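Local coordinates for protein profilin (Schizosaccharomyces pombe, PDB 3D9Y) that binds monomeric actin, limiting its polymerization at high concentration and enhancing it at low, binds PIP2, and is essential for cytokinesis in fission yeast, at residues 10-14 and 15-19; 55-59 and 60-64. One frame throughout, in Å; residues are numbered along the deposited sequence.

Interaction 1: 10-14 and 15-19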
ATOM      1  N   SER A  10       7.852   4.679 -10.782  1.00 14.95           N
ATOM      2  CA  SER A  10       8.587   4.017  -9.709  1.00 15.07           C
ATOM      3  C   SER A  10       8.001   2.674  -9.269  1.00 15.10           C
ATOM      4  O   SER A  10       8.744   1.787  -8.873  1.00 15.21           O
ATOM      5  CB  SER A  10       8.725   4.960  -8.515  1.00 15.48           C
ATOM      6  OG  SER A  10       9.421   6.131  -8.902  1.00 15.68           O
ATOM      7  N   LEU A  11       6.688   2.506  -9.338  1.00 14.70           N
ATOM      8  CA  LEU A  11       6.100   1.234  -8.908  1.00 14.76           C
ATOM      9  C   LEU A  11       5.669   0.373 -10.097  1.00 14.59           C
ATOM     10  O   LEU A  11       6.222  -0.700 -10.305  1.00 15.74           O
ATOM     11  CB  LEU A  11       4.953   1.482  -7.926  1.00 15.02           C
ATOM     12  CG  LEU A  11       5.378   2.169  -6.617  1.00 15.46           C
ATOM     13  CD1 LEU A  11       4.189   2.572  -5.763  1.00 16.78           C
ATOM     14  CD2 LEU A  11       6.329   1.307  -5.811  1.00 15.53           C
ATOM     15  N   LEU A  12       4.691   0.820 -10.878  1.00 14.28           N
ATOM     16  CA  LEU A  12       4.280   0.050 -12.066  1.00 14.48           C
ATOM     17  C   LEU A  12       5.418  -0.187 -13.070  1.00 14.47           C
ATOM     18  O   LEU A  12       5.472  -1.247 -13.718  1.00 14.72           O
ATOM     19  CB  LEU A  12       3.100   0.709 -12.780  1.00 14.12           C
ATOM     20  CG  LEU A  12       1.805   0.934 -12.003  1.00 15.85           C
ATOM     21  CD1 LEU A  12       0.696   1.365 -12.929  1.00 15.43           C
ATOM     22  CD2 LEU A  12       1.417  -0.292 -11.259  1.00 17.56           C
ATOM     23  N   GLY A  13       6.323   0.780 -13.195  1.00 14.44           N
ATOM     24  CA  GLY A  13       7.412   0.687 -14.157  1.00 13.99           C
ATOM     25  C   GLY A  13       8.401  -0.434 -13.872  1.00 13.79           C
ATOM     26  O   GLY A  13       9.181  -0.800 -14.745  1.00 13.32           O
ATOM     27  N   THR A  14       8.363  -0.983 -12.656  1.00 13.69           N
ATOM     28  CA  THR A  14       9.237  -2.096 -12.298  1.00 13.89           C
ATOM     29  C   THR A  14       8.837  -3.420 -12.951  1.00 13.87           C
ATOM     30  O   THR A  14       9.658  -4.330 -13.043  1.00 13.70           O
ATOM     31  CB  THR A  14       9.250  -2.347 -10.785  1.00 13.84           C
ATOM     32  OG1 THR A  14       7.954  -2.826 -10.365  1.00 13.54           O
ATOM     33  CG2 THR A  14       9.636  -1.073 -10.032  1.00 13.98           C
ATOM     34  N   GLY A  15       7.565  -3.561 -13.329  1.00 13.54           N
ATOM     35  CA  GLY A  15       7.066  -4.828 -13.866  1.00 14.54           C
ATOM     36  C   GLY A  15       6.669  -5.848 -12.807  1.00 14.91           C
ATOM     37  O   GLY A  15       6.198  -6.935 -13.141  1.00 15.10           O
ATOM     38  N   LYS A  16       6.829  -5.493 -11.529  1.00 15.27           N
ATOM     39  CA  LYS A  16       6.554  -6.405 -10.415  1.00 15.75           C
ATOM     40  C   LYS A  16       5.281  -6.034  -9.640  1.00 15.78           C
ATOM     41  O   LYS A  16       4.756  -6.845  -8.873  1.00 15.52           O
ATOM     42  CB  LYS A  16       7.734  -6.417  -9.434  1.00 16.42           C
ATOM     43  CG  LYS A  16       9.130  -6.600 -10.050  1.00 18.40           C
ATOM     44  CD  LYS A  16       9.440  -8.016 -10.445  1.00 20.55           C
ATOM     45  CE  LYS A  16      10.922  -8.139 -10.847  1.00 20.86           C
ATOM     46  NZ  LYS A  16      11.330  -9.532 -11.137  1.00 21.04           N
ATOM     47  N   ILE A  17       4.825  -4.795  -9.809  1.00 15.76           N
ATOM     48  CA  ILE A  17       3.680  -4.251  -9.105  1.00 16.35           C
ATOM     49  C   ILE A  17       2.716  -3.778 -10.164  1.00 16.67           C
ATOM     50  O   ILE A  17       3.073  -2.929 -10.963  1.00 16.32           O
ATOM     51  CB  ILE A  17       4.103  -3.079  -8.219  1.00 15.74           C
ATOM     52  CG1 ILE A  17       4.930  -3.613  -7.042  1.00 16.28           C
ATOM     53  CG2 ILE A  17       2.883  -2.286  -7.726  1.00 16.18           C
ATOM     54  CD1 ILE A  17       5.706  -2.547  -6.275  1.00 17.41           C
ATOM     55  N   ASP A  18       1.509  -4.335 -10.173  1.00 17.09           N
ATOM     56  CA  ASP A  18       0.593  -4.135 -11.305  1.00 17.61           C
ATOM     57  C   ASP A  18      -0.488  -3.075 -11.055  1.00 18.11           C
ATOM     58  O   ASP A  18      -1.072  -2.548 -12.012  1.00 18.67           O
ATOM     59  CB  ASP A  18       0.008  -5.475 -11.791  1.00 17.84           C
ATOM     60  CG  ASP A  18      -0.880  -6.148 -10.767  1.00 18.19           C
ATOM     61  OD1 ASP A  18      -0.804  -5.793  -9.584  1.00 18.47           O
ATOM     62  OD2 ASP A  18      -1.662  -7.043 -11.151  1.00 20.49           O
ATOM     63  N   ARG A  19      -0.728  -2.735  -9.786  1.00 18.26           N
ATOM     64  CA  ARG A  19      -1.590  -1.599  -9.421  1.00 18.17           C
ATOM     65  C   ARG A  19      -0.992  -0.919  -8.197  1.00 18.20           C
ATOM     66  O   ARG A  19      -0.326  -1.571  -7.388  1.00 17.36           O
ATOM     67  CB  ARG A  19      -3.037  -2.032  -9.115  1.00 18.61           C
ATOM     68  CG  ARG A  19      -3.569  -3.228  -9.902  1.00 19.38           C
ATOM     69  CD  ARG A  19      -5.057  -3.453  -9.632  1.00 20.20           C
ATOM     70  NE  ARG A  19      -5.900  -2.651 -10.518  1.00 22.48           N
ATOM     71  CZ  ARG A  19      -7.214  -2.473 -10.370  1.00 23.35           C
ATOM     72  NH1 ARG A  19      -7.881  -3.039  -9.366  1.00 24.02           N
ATOM     73  NH2 ARG A  19      -7.873  -1.722 -11.243  1.00 24.49           N
TER
HETATM   74  O   HOH W   1       4.164  -3.575 -13.357  1.00 23.77           O
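T14 reaches over the turn with its hydroxyl, and the backbone of K16 answers: K16 N donates to T14 OG1 at 3.1 Å in a nearly straight bond (164°). With chi1 at 67°, OG1 is tucked between the T14 backbone N and carbonyl carbon, which turns it back into the loop. There T14 OG1 donates to L11 O at 2.7 Å, approaching almost in line with the carbonyl bond, while T14 N donates to the same oxygen. Replacing T14 by an alanine removes the hydroxyl, and K16 N would probably lose its acceptor while L11 O keeps only T14 N of these two donors. The bond from G15 N to L12 O closes a type I beta turn, and G15, with positive phi, takes the chain out of the N-terminal profilin helix 3-12 toward strand 19-24. On the inner side, toward I114, T115 and L118 of helix 108-125, L11 and I17 slant across one another, L11 CD2 to I17 CD1 at 3.9 Å. L12 lays CD2 against I17 O, at 3.1 Å, and over the D18–R19 peptide. A water donates to both L12 O and I17 O. The K16 amine forms a salt bridge with E110.

Interaction 2: 55-59 and 60-64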
ATOM      1  N   PRO A  55      -2.387  -4.784  15.338  1.00 17.24           N
ATOM      2  CA  PRO A  55      -2.992  -6.102  15.588  1.00 16.70           C
ATOM      3  C   PRO A  55      -4.445  -6.213  15.167  1.00 16.66           C
ATOM      4  O   PRO A  55      -4.869  -7.297  14.781  1.00 16.67           O
ATOM      5  CB  PRO A  55      -2.841  -6.289  17.110  1.00 16.68           C
ATOM      6  CG  PRO A  55      -1.676  -5.458  17.457  1.00 17.04           C
ATOM      7  CD  PRO A  55      -1.778  -4.246  16.560  1.00 17.23           C
ATOM      8  N   SER A  56      -5.188  -5.106  15.218  1.00 16.51           N
ATOM      9  CA  SER A  56      -6.597  -5.078  14.808  1.00 16.81           C
ATOM     10  C   SER A  56      -6.807  -5.494  13.348  1.00 17.10           C
ATOM     11  O   SER A  56      -7.873  -5.998  12.989  1.00 17.63           O
ATOM     12  CB  SER A  56      -7.186  -3.682  15.030  1.00 17.07           C
ATOM     13  OG  SER A  56      -6.771  -2.796  14.011  1.00 17.48           O
ATOM     14  N   MET A  57      -5.787  -5.285  12.517  1.00 17.00           N
ATOM     15  CA  MET A  57      -5.896  -5.588  11.089  1.00 17.05           C
ATOM     16  C   MET A  57      -6.025  -7.078  10.826  1.00 17.14           C
ATOM     17  O   MET A  57      -6.567  -7.481   9.798  1.00 16.58           O
ATOM     18  CB  MET A  57      -4.710  -5.019  10.312  1.00 17.39           C
ATOM     19  CG  MET A  57      -4.663  -3.506  10.336  1.00 17.66           C
ATOM     20  SD  MET A  57      -6.056  -2.753   9.505  1.00 20.22           S
ATOM     21  CE  MET A  57      -5.823  -3.273   7.808  1.00 20.32           C
ATOM     22  N   PHE A  58      -5.550  -7.912  11.748  1.00 16.99           N
ATOM     23  CA  PHE A  58      -5.720  -9.354  11.547  1.00 17.11           C
ATOM     24  C   PHE A  58      -7.185  -9.793  11.609  1.00 17.77           C
ATOM     25  O   PHE A  58      -7.607 -10.664  10.838  1.00 18.27           O
ATOM     26  CB  PHE A  58      -4.850 -10.140  12.509  1.00 16.16           C
ATOM     27  CG  PHE A  58      -3.411 -10.134  12.128  1.00 15.08           C
ATOM     28  CD1 PHE A  58      -2.497  -9.308  12.769  1.00 15.27           C
ATOM     29  CD2 PHE A  58      -2.972 -10.928  11.082  1.00 15.10           C
ATOM     30  CE1 PHE A  58      -1.166  -9.307  12.393  1.00 15.90           C
ATOM     31  CE2 PHE A  58      -1.650 -10.932  10.704  1.00 15.18           C
ATOM     32  CZ  PHE A  58      -0.746 -10.120  11.356  1.00 14.33           C
ATOM     33  N   GLY A  59      -7.956  -9.183  12.502  1.00 17.77           N
ATOM     34  CA  GLY A  59      -9.371  -9.456  12.601  1.00 17.92           C
ATOM     35  C   GLY A  59     -10.204  -8.909  11.464  1.00 18.09           C
ATOM     36  O   GLY A  59     -11.150  -9.562  11.025  1.00 18.93           O
ATOM     37  N   THR A  60      -9.866  -7.709  10.994  1.00 17.80           N
ATOM     38  CA  THR A  60     -10.659  -7.031   9.958  1.00 17.93           C
ATOM     39  C   THR A  60     -10.267  -7.460   8.554  1.00 17.66           C
ATOM     40  O   THR A  60     -11.089  -7.462   7.643  1.00 17.58           O
ATOM     41  CB  THR A  60     -10.483  -5.505  10.035  1.00 17.95           C
ATOM     42  OG1 THR A  60      -9.106  -5.166   9.822  1.00 18.42           O
ATOM     43  CG2 THR A  60     -10.930  -4.984  11.387  1.00 18.68           C
ATOM     44  N   GLY A  61      -9.003  -7.826   8.383  1.00 17.59           N
ATOM     45  CA  GLY A  61      -8.426  -7.944   7.052  1.00 17.75           C
ATOM     46  C   GLY A  61      -8.134  -6.566   6.502  1.00 17.71           C
ATOM     47  O   GLY A  61      -8.330  -5.558   7.185  1.00 17.60           O
ATOM     48  N   ILE A  62      -7.680  -6.522   5.257  1.00 17.94           N
ATOM     49  CA  ILE A  62      -7.328  -5.274   4.598  1.00 18.37           C
ATOM     50  C   ILE A  62      -8.297  -5.076   3.434  1.00 18.31           C
ATOM     51  O   ILE A  62      -8.298  -5.865   2.493  1.00 17.99           O
ATOM     52  CB  ILE A  62      -5.879  -5.323   4.058  1.00 18.68           C
ATOM     53  CG1 ILE A  62      -4.889  -5.697   5.173  1.00 18.68           C
ATOM     54  CG2 ILE A  62      -5.508  -3.985   3.429  1.00 18.51           C
ATOM     55  CD1 ILE A  62      -3.671  -6.427   4.681  1.00 19.31           C
ATOM     56  N   ILE A  63      -9.132  -4.040   3.506  1.00 18.59           N
ATOM     57  CA  ILE A  63     -10.143  -3.791   2.476  1.00 18.95           C
ATOM     58  C   ILE A  63      -9.734  -2.602   1.616  1.00 18.70           C
ATOM     59  O   ILE A  63      -9.711  -1.470   2.095  1.00 18.77           O
ATOM     60  CB  ILE A  63     -11.545  -3.533   3.078  1.00 19.01           C
ATOM     61  CG1 ILE A  63     -11.919  -4.657   4.061  1.00 19.35           C
ATOM     62  CG2 ILE A  63     -12.577  -3.420   1.964  1.00 18.76           C
ATOM     63  CD1 ILE A  63     -13.377  -4.676   4.496  1.00 19.74           C
ATOM     64  N   LEU A  64      -9.401  -2.868   0.353  1.00 19.07           N
ATOM     65  CA  LEU A  64      -9.011  -1.812  -0.596  1.00 19.40           C
ATOM     66  C   LEU A  64      -9.532  -2.134  -2.001  1.00 19.22           C
ATOM     67  O   LEU A  64      -9.495  -3.289  -2.438  1.00 18.82           O
ATOM     68  CB  LEU A  64      -7.491  -1.647  -0.633  1.00 19.70           C
ATOM     69  CG  LEU A  64      -6.780  -1.331   0.690  1.00 20.40           C
ATOM     70  CD1 LEU A  64      -5.328  -1.716   0.626  1.00 20.35           C
ATOM     71  CD2 LEU A  64      -6.924   0.132   1.051  1.00 21.77           C
TER
HETATM   72  O   HOH W   2      -8.453  -2.813  11.678  1.00 49.38           O
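M57 curls forward along the chain to bring its terminal methyl over the residues that follow the short helix 56-60. All three of its torsions lie near -65°, and the bends at chi2 and chi3 carry M57 CE to 3.7 Å from I62 CG1 and 3.4 Å from G61 O, the M57 and I62 side chains crossing at about a right angle. On the way M57 SD passes T60 OG1 at 3.9 Å. T60 holds its hydroxyl between its own backbone N and carbonyl carbon (chi1 61°), which lets T60 OG1 donate to G61 O at 2.8 Å, in the carbonyl plane and on a lone pair. The same hydroxyl receives a hydrogen bond from a water that also donates to S56 OG, itself bonded to D53 O. T60 CG2 rests 3.6 Å from S56 O. That oxygen accepts T60 N, and M57 O takes G61 N at 2.8 Å, before G61, with positive phi, breaks the helix. T71 OG1 bonds M57 O as well. The helix thus passes through G61 alone into strand 62-64, outermost in the sheet, which pairs with strand 67-74, while M57 and I62 both lie on I79 of strand 78-83.

Overall arrangement
Both contacts are local passages from a helix into a strand of the same antiparallel sheet, but they lie on opposite sides of the chain's centre, with their own centres about 24 Å apart. Interaction 1 leads into strand 19-24, which lies inside the sheet, whereas interaction 2 leads into 62-64, an outermost strand. Each is partly buried, with G15 exposed in one and G59 and T60 in the other, whereas G61 is buried. The apolar pairs turn inward: aliphatic branches facing helix 108-125 in one, a methionine methyl meeting isoleucine beside strand 78-83 in the other. A threonine hydroxyl works in both, binding main-chain groups round a turn at 10-19 but mainly its own neighbouring peptide at 55-64.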